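Local coordinates for protein carboxynorspermidine decarboxylase (Campylobacter jejuni subsp. jejuni 81116, PDB 3N29) that catalyses the pyridoxal-phosphate-dependent decarboxylation of carboxynorspermidine, probably yielding norspermidine, as a beta/alpha-barrel-fold basic amino acid decarboxylase, at residues Ile241-Tyr246 with Val274-Gly279; Asp353-Tyr358 with Ile370-Gln375; Asn383-Gly388 with Lys412-Arg417. All blocks are in the same frame, centred on the assembly; numbering follows the deposited sequence.

Contact 1. Residues Ile241-Tyr246 with Val274-Gly279; sequences ITKKGY and VGWQTG
With CG anti to the backbone N (chi1 176°), W276 swings its indole toward T242 and K243. T242 has chi1 57°, which sets OG1 against the root of that side chain. The site lies at the edge of the beta/alpha barrel, where the chain enters the sheet domain. Segment 241-246 belongs to the loop between strand 232-234 and helix 248-262, and segment 274-279 runs off the end of helix 272-275. T242 OG1 comes within 3.4 Å of W276 CB. Its hydrogen bond goes to the backbone O of A273. K243 reaches over one face of the indole, where its CB stands 3.9 Å above the plane, near the rim. The opposite face carries CG of Q277. K243 CD meets W276 CZ2 at 3.9 Å. H240 makes an edge-to-face contact with the W276 ring. Type II turns shape both segments, K243 to Y246 and G275 to T278. G275 O takes two bonds in the second turn, from T278 N and T278 OG1. The W276 side chain is about 8 Å from the bound norspermidine. A water in the plane of the indole joins the segments: it accepts from K244 N and W276 NE1, both at 3.0 Å.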
# COMPACT_ATOMS: atom_id res chain seq x y z
N ILE A 241 -0.86 17.93 -18.31
CA ILE A 241 -0.21 18.93 -19.14
C ILE A 241 0.93 18.38 -19.97
O ILE A 241 1.21 18.87 -21.10
CB ILE A 241 0.28 20.10 -18.25
CG1 ILE A 241 -0.92 20.83 -17.64
CG2 ILE A 241 1.12 21.15 -19.09
CD1 ILE A 241 -0.57 21.79 -16.51
N THR A 242 1.62 17.40 -19.43
CA THR A 242 2.82 16.90 -20.07
C THR A 242 2.56 15.61 -20.88
O THR A 242 3.47 15.06 -21.47
CB THR A 242 3.91 16.62 -19.04
OG1 THR A 242 3.42 15.69 -18.06
CG2 THR A 242 4.34 17.91 -18.38
N LYS A 243 1.32 15.18 -20.96
CA LYS A 243 0.98 14.06 -21.82
C LYS A 243 0.90 14.53 -23.26
O LYS A 243 0.42 15.66 -23.56
CB LYS A 243 -0.34 13.43 -21.43
CG LYS A 243 -0.76 12.21 -22.30
CD LYS A 243 -1.71 11.29 -21.57
CE LYS A 243 -2.53 10.35 -22.53
NZ LYS A 243 -1.63 9.70 -23.53
N LYS A 244 1.37 13.69 -24.15
CA LYS A 244 1.40 14.05 -25.56
C LYS A 244 -0.03 14.30 -26.01
O LYS A 244 -0.94 13.55 -25.65
CB LYS A 244 2.13 12.95 -26.39
CG LYS A 244 1.50 11.56 -26.34
CD LYS A 244 2.22 10.51 -27.30
CE LYS A 244 1.75 9.01 -27.05
NZ LYS A 244 1.94 8.55 -25.62
N GLY A 245 -0.25 15.37 -26.75
CA GLY A 245 -1.60 15.70 -27.19
C GLY A 245 -2.33 16.74 -26.32
O GLY A 245 -3.33 17.33 -26.76
N TYR A 246 -1.86 17.01 -25.11
CA TYR A 246 -2.56 18.00 -24.29
C TYR A 246 -2.58 19.36 -24.99
O TYR A 246 -1.56 19.78 -25.64
CB TYR A 246 -1.91 18.11 -22.91
CG TYR A 246 -2.67 18.96 -21.91
CD1 TYR A 246 -3.56 18.40 -20.97
CD2 TYR A 246 -2.48 20.34 -21.90
CE1 TYR A 246 -4.26 19.22 -20.06
CE2 TYR A 246 -3.13 21.16 -20.99
CZ TYR A 246 -4.06 20.60 -20.10
OH TYR A 246 -4.70 21.41 -19.20
N VAL A 274 4.14 16.45 -13.40
CA VAL A 274 5.56 16.61 -13.15
C VAL A 274 6.33 15.31 -13.36
O VAL A 274 7.34 15.32 -13.97
CB VAL A 274 5.81 17.16 -11.75
CG1 VAL A 274 7.23 17.26 -11.48
CG2 VAL A 274 5.16 18.50 -11.59
N GLY A 275 5.79 14.20 -12.88
CA GLY A 275 6.43 12.91 -12.93
C GLY A 275 6.15 12.04 -14.13
O GLY A 275 6.71 11.01 -14.26
N TRP A 276 5.30 12.50 -15.01
CA TRP A 276 4.79 11.72 -16.10
C TRP A 276 5.90 11.30 -17.05
O TRP A 276 6.54 12.12 -17.64
CB TRP A 276 3.70 12.52 -16.87
CG TRP A 276 3.18 11.85 -18.07
CD1 TRP A 276 3.51 12.09 -19.34
CD2 TRP A 276 2.24 10.79 -18.10
NE1 TRP A 276 2.86 11.25 -20.17
CE2 TRP A 276 2.06 10.44 -19.43
CE3 TRP A 276 1.55 10.08 -17.13
CZ2 TRP A 276 1.22 9.43 -19.81
CZ3 TRP A 276 0.71 9.09 -17.51
CH2 TRP A 276 0.55 8.78 -18.84
N GLN A 277 6.05 10.00 -17.19
CA GLN A 277 7.03 9.41 -18.05
C GLN A 277 8.46 9.92 -17.77
O GLN A 277 9.21 10.14 -18.66
CB GLN A 277 6.64 9.54 -19.51
CG GLN A 277 5.35 8.88 -19.80
CD GLN A 277 4.95 8.83 -21.23
OE1 GLN A 277 5.45 9.53 -22.06
NE2 GLN A 277 3.99 7.99 -21.51
N THR A 278 8.78 10.13 -16.51
CA THR A 278 10.13 10.50 -16.12
C THR A 278 11.03 9.33 -15.73
O THR A 278 12.17 9.51 -15.53
CB THR A 278 10.13 11.53 -14.99
OG1 THR A 278 9.55 10.99 -13.82
CG2 THR A 278 9.39 12.74 -15.39
N GLY A 279 10.49 8.15 -15.53
CA GLY A 279 11.31 7.06 -15.05
C GLY A 279 10.67 5.69 -14.99
O GLY A 279 9.50 5.58 -15.12
O HOH W 1 2.83 11.29 -23.17

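Contact 2. Residues Asp353-Tyr358 with Ile370-Gln375; sequences DVMGEY and IVFLDQ
M355 and F372 make the main apolar contact. The methionine meets the ring with its CB and CG. M355 CG lies 3.7 Å from F372 CZ, and equally close to CE1. M355 CB is slightly farther, at 4.0 Å from F372 CE1. The two side chains cross at about a right angle. A bend at chi2 of M355 (68°) takes SD off the ring, while CE returns toward F372 CZ. F372 has CG beside its backbone N, with chi1 -68°, and its ring extends to the methionine. I370 CG2 packs 3.7 Å above one face of this ring, toward the rim.

The second contact is polar against aromatic and looser. Y358 OH sits at the edge of the F372 ring, near its plane, 4.3 Å from CE1. The hydroxyl is hydrogen-bonded to the backbone O of S316, which ties the tyrosine to the loop holding that residue. All three touching residues are buried.

The backbones stay well apart: M355 CA and F372 CA are 9.7 Å from each other. The contact is therefore made by side chains between two strands that are not paired with each other. Strand 354-360 pairs antiparallel with 321-325 and 340-345. Strand 369-372 pairs antiparallel with 279-290. Strand 279-290 pairs antiparallel with 294-298, which runs parallel to 340-345. The two strands of the contact are several places apart in one mixed sheet, and their side chains meet across it. L344 of strand 340-345 touches both Y358 and I370, and M355 also packs on T300 in the loop after strand 294-298.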
# COMPACT_ATOMS: atom_id res chain seq x y z
N ASP A 353 0.24 -11.92 -7.05
CA ASP A 353 1.36 -10.97 -7.36
C ASP A 353 1.85 -11.28 -8.75
O ASP A 353 2.89 -11.89 -8.93
CB ASP A 353 2.49 -11.08 -6.34
CG ASP A 353 3.47 -9.85 -6.35
OD1 ASP A 353 3.38 -9.06 -7.30
OD2 ASP A 353 4.35 -9.74 -5.42
N VAL A 354 1.06 -10.81 -9.72
CA VAL A 354 1.24 -11.07 -11.14
C VAL A 354 1.12 -9.67 -11.82
O VAL A 354 0.13 -8.93 -11.61
CB VAL A 354 0.13 -12.03 -11.65
CG1 VAL A 354 0.08 -12.10 -13.20
CG2 VAL A 354 0.30 -13.42 -10.95
N MET A 355 2.07 -9.34 -12.69
CA MET A 355 1.98 -8.08 -13.41
C MET A 355 1.11 -8.15 -14.68
O MET A 355 0.51 -7.13 -15.08
CB MET A 355 3.35 -7.57 -13.76
CG MET A 355 4.23 -7.13 -12.58
SD MET A 355 4.82 -8.52 -11.40
CE MET A 355 6.15 -7.55 -10.45
N GLY A 356 1.07 -9.33 -15.32
CA GLY A 356 0.37 -9.55 -16.57
C GLY A 356 1.14 -10.51 -17.46
O GLY A 356 2.16 -11.07 -17.05
N GLU A 357 0.62 -10.76 -18.68
CA GLU A 357 1.26 -11.63 -19.65
C GLU A 357 1.77 -10.75 -20.79
O GLU A 357 1.02 -9.89 -21.26
CB GLU A 357 0.24 -12.62 -20.24
CG GLU A 357 0.88 -13.67 -21.02
CD GLU A 357 -0.13 -14.58 -21.77
OE1 GLU A 357 0.31 -15.33 -22.70
OE2 GLU A 357 -1.34 -14.50 -21.45
N TYR A 358 3.05 -10.89 -21.13
CA TYR A 358 3.68 -10.01 -22.09
C TYR A 358 4.44 -10.81 -23.14
O TYR A 358 4.92 -11.95 -22.88
CB TYR A 358 4.70 -9.10 -21.36
CG TYR A 358 4.17 -8.20 -20.25
CD1 TYR A 358 4.01 -6.84 -20.46
CD2 TYR A 358 3.85 -8.70 -18.98
CE1 TYR A 358 3.56 -6.01 -19.45
CE2 TYR A 358 3.38 -7.83 -17.93
CZ TYR A 358 3.24 -6.50 -18.19
OH TYR A 358 2.82 -5.66 -17.18
N ILE A 370 14.03 -6.50 -16.47
CA ILE A 370 12.66 -6.12 -16.92
C ILE A 370 12.41 -4.68 -16.47
O ILE A 370 12.62 -4.30 -15.27
CB ILE A 370 11.63 -6.98 -16.30
CG1 ILE A 370 11.94 -8.47 -16.58
CG2 ILE A 370 10.23 -6.51 -16.66
CD1 ILE A 370 11.63 -8.85 -18.09
N VAL A 371 12.06 -3.83 -17.43
CA VAL A 371 11.91 -2.40 -17.19
C VAL A 371 10.41 -2.05 -17.28
O VAL A 371 9.79 -2.06 -18.38
CB VAL A 371 12.77 -1.59 -18.21
CG1 VAL A 371 12.61 -0.05 -18.01
CG2 VAL A 371 14.22 -2.05 -18.12
N PHE A 372 9.81 -1.79 -16.14
CA PHE A 372 8.42 -1.35 -16.04
C PHE A 372 8.38 0.18 -16.28
O PHE A 372 8.99 1.00 -15.53
CB PHE A 372 7.81 -1.71 -14.69
CG PHE A 372 7.62 -3.19 -14.49
CD1 PHE A 372 6.59 -3.84 -15.12
CD2 PHE A 372 8.51 -3.90 -13.76
CE1 PHE A 372 6.45 -5.26 -14.94
CE2 PHE A 372 8.42 -5.29 -13.61
CZ PHE A 372 7.37 -5.96 -14.20
N LEU A 373 7.63 0.55 -17.30
CA LEU A 373 7.65 1.95 -17.81
C LEU A 373 6.78 2.87 -16.95
O LEU A 373 5.67 2.48 -16.54
CB LEU A 373 7.17 1.98 -19.28
CG LEU A 373 8.08 1.22 -20.26
CD1 LEU A 373 7.47 1.30 -21.71
CD2 LEU A 373 9.51 1.80 -20.27
N ASP A 374 7.27 4.10 -16.72
CA ASP A 374 6.46 5.17 -16.12
C ASP A 374 6.03 4.86 -14.73
O ASP A 374 4.82 4.78 -14.42
CB ASP A 374 5.26 5.52 -16.99
CG ASP A 374 4.56 6.79 -16.53
OD1 ASP A 374 5.24 7.66 -15.89
OD2 ASP A 374 3.33 6.93 -16.86
N GLN A 375 7.01 4.66 -13.87
CA GLN A 375 6.79 4.23 -12.52
C GLN A 375 7.36 5.16 -11.43
O GLN A 375 7.69 4.68 -10.33
CB GLN A 375 7.30 2.81 -12.34
CG GLN A 375 6.56 1.74 -13.20
CD GLN A 375 5.14 1.59 -12.86
OE1 GLN A 375 4.30 1.32 -13.74
NE2 GLN A 375 4.82 1.88 -11.66

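Contact 3. Residues Asn383-Gly388 with Lys412-Arg417; sequences NTTFNG and KDYSLR
T385 and Y414 carry most of this contact, and G388 completes it. The phenol ring of Y414 lies against the backbone of segment 383-388. G388 CA stands over one ring face, 4.0 Å from the centroid and 21° off the ring normal, a CH-pi contact. T385 OG1 lies in the ring plane at the edge, 3.8 Å from Y414 CD1. For Y414, chi1 of 166° sets CG beside the carbonyl carbon and directs the ring to T385 and G388. The carbonyl oxygen of T385 lies 3.5 Å from Y414 CD1 and accepts from G388 N. The methyl CG2 of T385 meets D413 O at 4.1 Å. The contact joins a loop between strands 369-372 and 393-397 to the short C-terminal helix 412-415. T385 is the middle residue of an ST turn, in which T384 OG1 accepts from F386 N. The second subunit adjoins both segments, and its W101 packs on Y414. F386 makes a cation-pi contact with K382 of its norspermidine pocket, and F386 and N387 pack on K77 of its PLP pocket. R417 NH2 binds N383 OD1 of the second subunit. Within the chain, a water links N383 O (2.9 Å) to R417 NH2 (3.0 Å).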
# COMPACT_ATOMS: atom_id res chain seq x y z
N ASN A 383 4.39 3.04 -1.65
CA ASN A 383 4.89 1.68 -1.61
C ASN A 383 5.08 1.13 -0.19
O ASN A 383 4.91 1.85 0.83
CB ASN A 383 6.06 1.44 -2.53
CG ASN A 383 7.39 2.06 -2.04
OD1 ASN A 383 7.50 2.52 -0.92
ND2 ASN A 383 8.42 2.05 -2.95
N THR A 384 5.37 -0.16 -0.12
CA THR A 384 5.36 -0.83 1.17
C THR A 384 6.48 -1.86 1.29
O THR A 384 7.06 -2.21 0.29
CB THR A 384 3.95 -1.59 1.41
OG1 THR A 384 3.91 -2.83 0.71
CG2 THR A 384 2.69 -0.68 0.83
N THR A 385 6.72 -2.31 2.53
CA THR A 385 7.59 -3.40 2.89
C THR A 385 6.79 -4.63 3.29
O THR A 385 7.26 -5.42 4.09
CB THR A 385 8.56 -2.95 4.03
OG1 THR A 385 7.83 -2.47 5.17
CG2 THR A 385 9.51 -1.85 3.51
N PHE A 386 5.65 -4.83 2.63
CA PHE A 386 4.82 -5.98 2.88
C PHE A 386 5.67 -7.21 2.60
O PHE A 386 6.41 -7.27 1.59
CB PHE A 386 3.60 -5.94 1.98
CG PHE A 386 2.67 -7.13 2.13
CD1 PHE A 386 2.25 -7.55 3.39
CD2 PHE A 386 2.21 -7.82 1.04
CE1 PHE A 386 1.41 -8.62 3.54
CE2 PHE A 386 1.36 -8.90 1.18
CZ PHE A 386 0.94 -9.28 2.42
N ASN A 387 5.50 -8.21 3.44
CA ASN A 387 6.20 -9.50 3.34
C ASN A 387 7.70 -9.30 3.49
O ASN A 387 8.48 -10.18 3.17
CB ASN A 387 5.87 -10.20 2.02
CG ASN A 387 5.76 -11.70 2.12
OD1 ASN A 387 5.48 -12.34 1.10
ND2 ASN A 387 5.99 -12.31 3.36
N GLY A 388 8.14 -8.16 4.03
CA GLY A 388 9.54 -7.94 4.15
C GLY A 388 10.28 -7.91 2.82
O GLY A 388 11.49 -8.14 2.79
N LYS A 412 16.18 -2.04 8.45
CA LYS A 412 15.54 -1.18 9.40
C LYS A 412 14.35 -0.44 8.81
O LYS A 412 13.47 -0.01 9.58
CB LYS A 412 16.52 -0.12 10.00
CG LYS A 412 17.62 -0.72 10.89
CD LYS A 412 17.09 -1.35 12.16
CE LYS A 412 18.17 -1.55 13.17
NZ LYS A 412 17.47 -1.94 14.43
N ASP A 413 14.29 -0.27 7.49
CA ASP A 413 13.10 0.39 6.88
C ASP A 413 11.81 -0.46 7.00
O ASP A 413 10.74 0.04 6.97
CB ASP A 413 13.34 0.61 5.40
CG ASP A 413 14.33 1.76 5.14
OD1 ASP A 413 13.92 2.85 5.49
OD2 ASP A 413 15.48 1.53 4.66
N TYR A 414 12.02 -1.78 7.10
CA TYR A 414 11.03 -2.76 7.42
C TYR A 414 10.88 -2.89 8.94
O TYR A 414 9.76 -2.77 9.47
CB TYR A 414 11.39 -4.14 6.79
CG TYR A 414 10.56 -5.32 7.34
CD1 TYR A 414 9.19 -5.49 7.02
CD2 TYR A 414 11.14 -6.29 8.12
CE1 TYR A 414 8.45 -6.60 7.51
CE2 TYR A 414 10.41 -7.38 8.65
CZ TYR A 414 9.09 -7.54 8.33
OH TYR A 414 8.38 -8.61 8.85
N SER A 415 11.94 -3.16 9.70
CA SER A 415 11.71 -3.62 11.10
C SER A 415 11.13 -2.48 11.95
O SER A 415 10.37 -2.75 12.88
CB SER A 415 12.99 -4.09 11.78
OG SER A 415 13.98 -3.09 11.75
N LEU A 416 11.51 -1.24 11.64
CA LEU A 416 11.14 -0.10 12.46
C LEU A 416 9.76 0.43 12.10
O LEU A 416 9.28 1.41 12.67
CB LEU A 416 12.21 1.02 12.49
CG LEU A 416 13.60 0.57 12.95
CD1 LEU A 416 14.51 1.81 12.94
CD2 LEU A 416 13.49 -0.15 14.33
N ARG A 417 9.08 -0.28 11.22
CA ARG A 417 7.72 0.02 10.82
C ARG A 417 6.74 -1.08 11.31
O ARG A 417 5.57 -0.96 11.06
CB ARG A 417 7.66 0.26 9.30
CG ARG A 417 8.10 1.70 8.88
CD ARG A 417 6.99 2.70 9.25
NE ARG A 417 5.77 2.52 8.47
CZ ARG A 417 5.61 2.88 7.18
NH1 ARG A 417 6.58 3.49 6.54
NH2 ARG A 417 4.48 2.62 6.54
O HOH W 2 5.31 2.23 3.71

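The contacts follow one another along the chain, each closing before the next opens. Contact 1 lies at the edge of the beta/alpha barrel near the bound ligands. Contact 2 lies in the mixed beta sheet, its centre 19 Å away. The two touch: Q277 N probably bonds to D374 OD1, and G279 O probably accepts from Q375 N. Strand 279-290, which starts at the end of contact 1, pairs with strand 369-372 of contact 2, so barrel and sheet domains are joined here. Contact 3 touches neither. Its centre is 22 Å from contact 2 and 30 Å from contact 1, its nearest atoms about 7 Å and 13 Å. It faces the second subunit at the dimer interface.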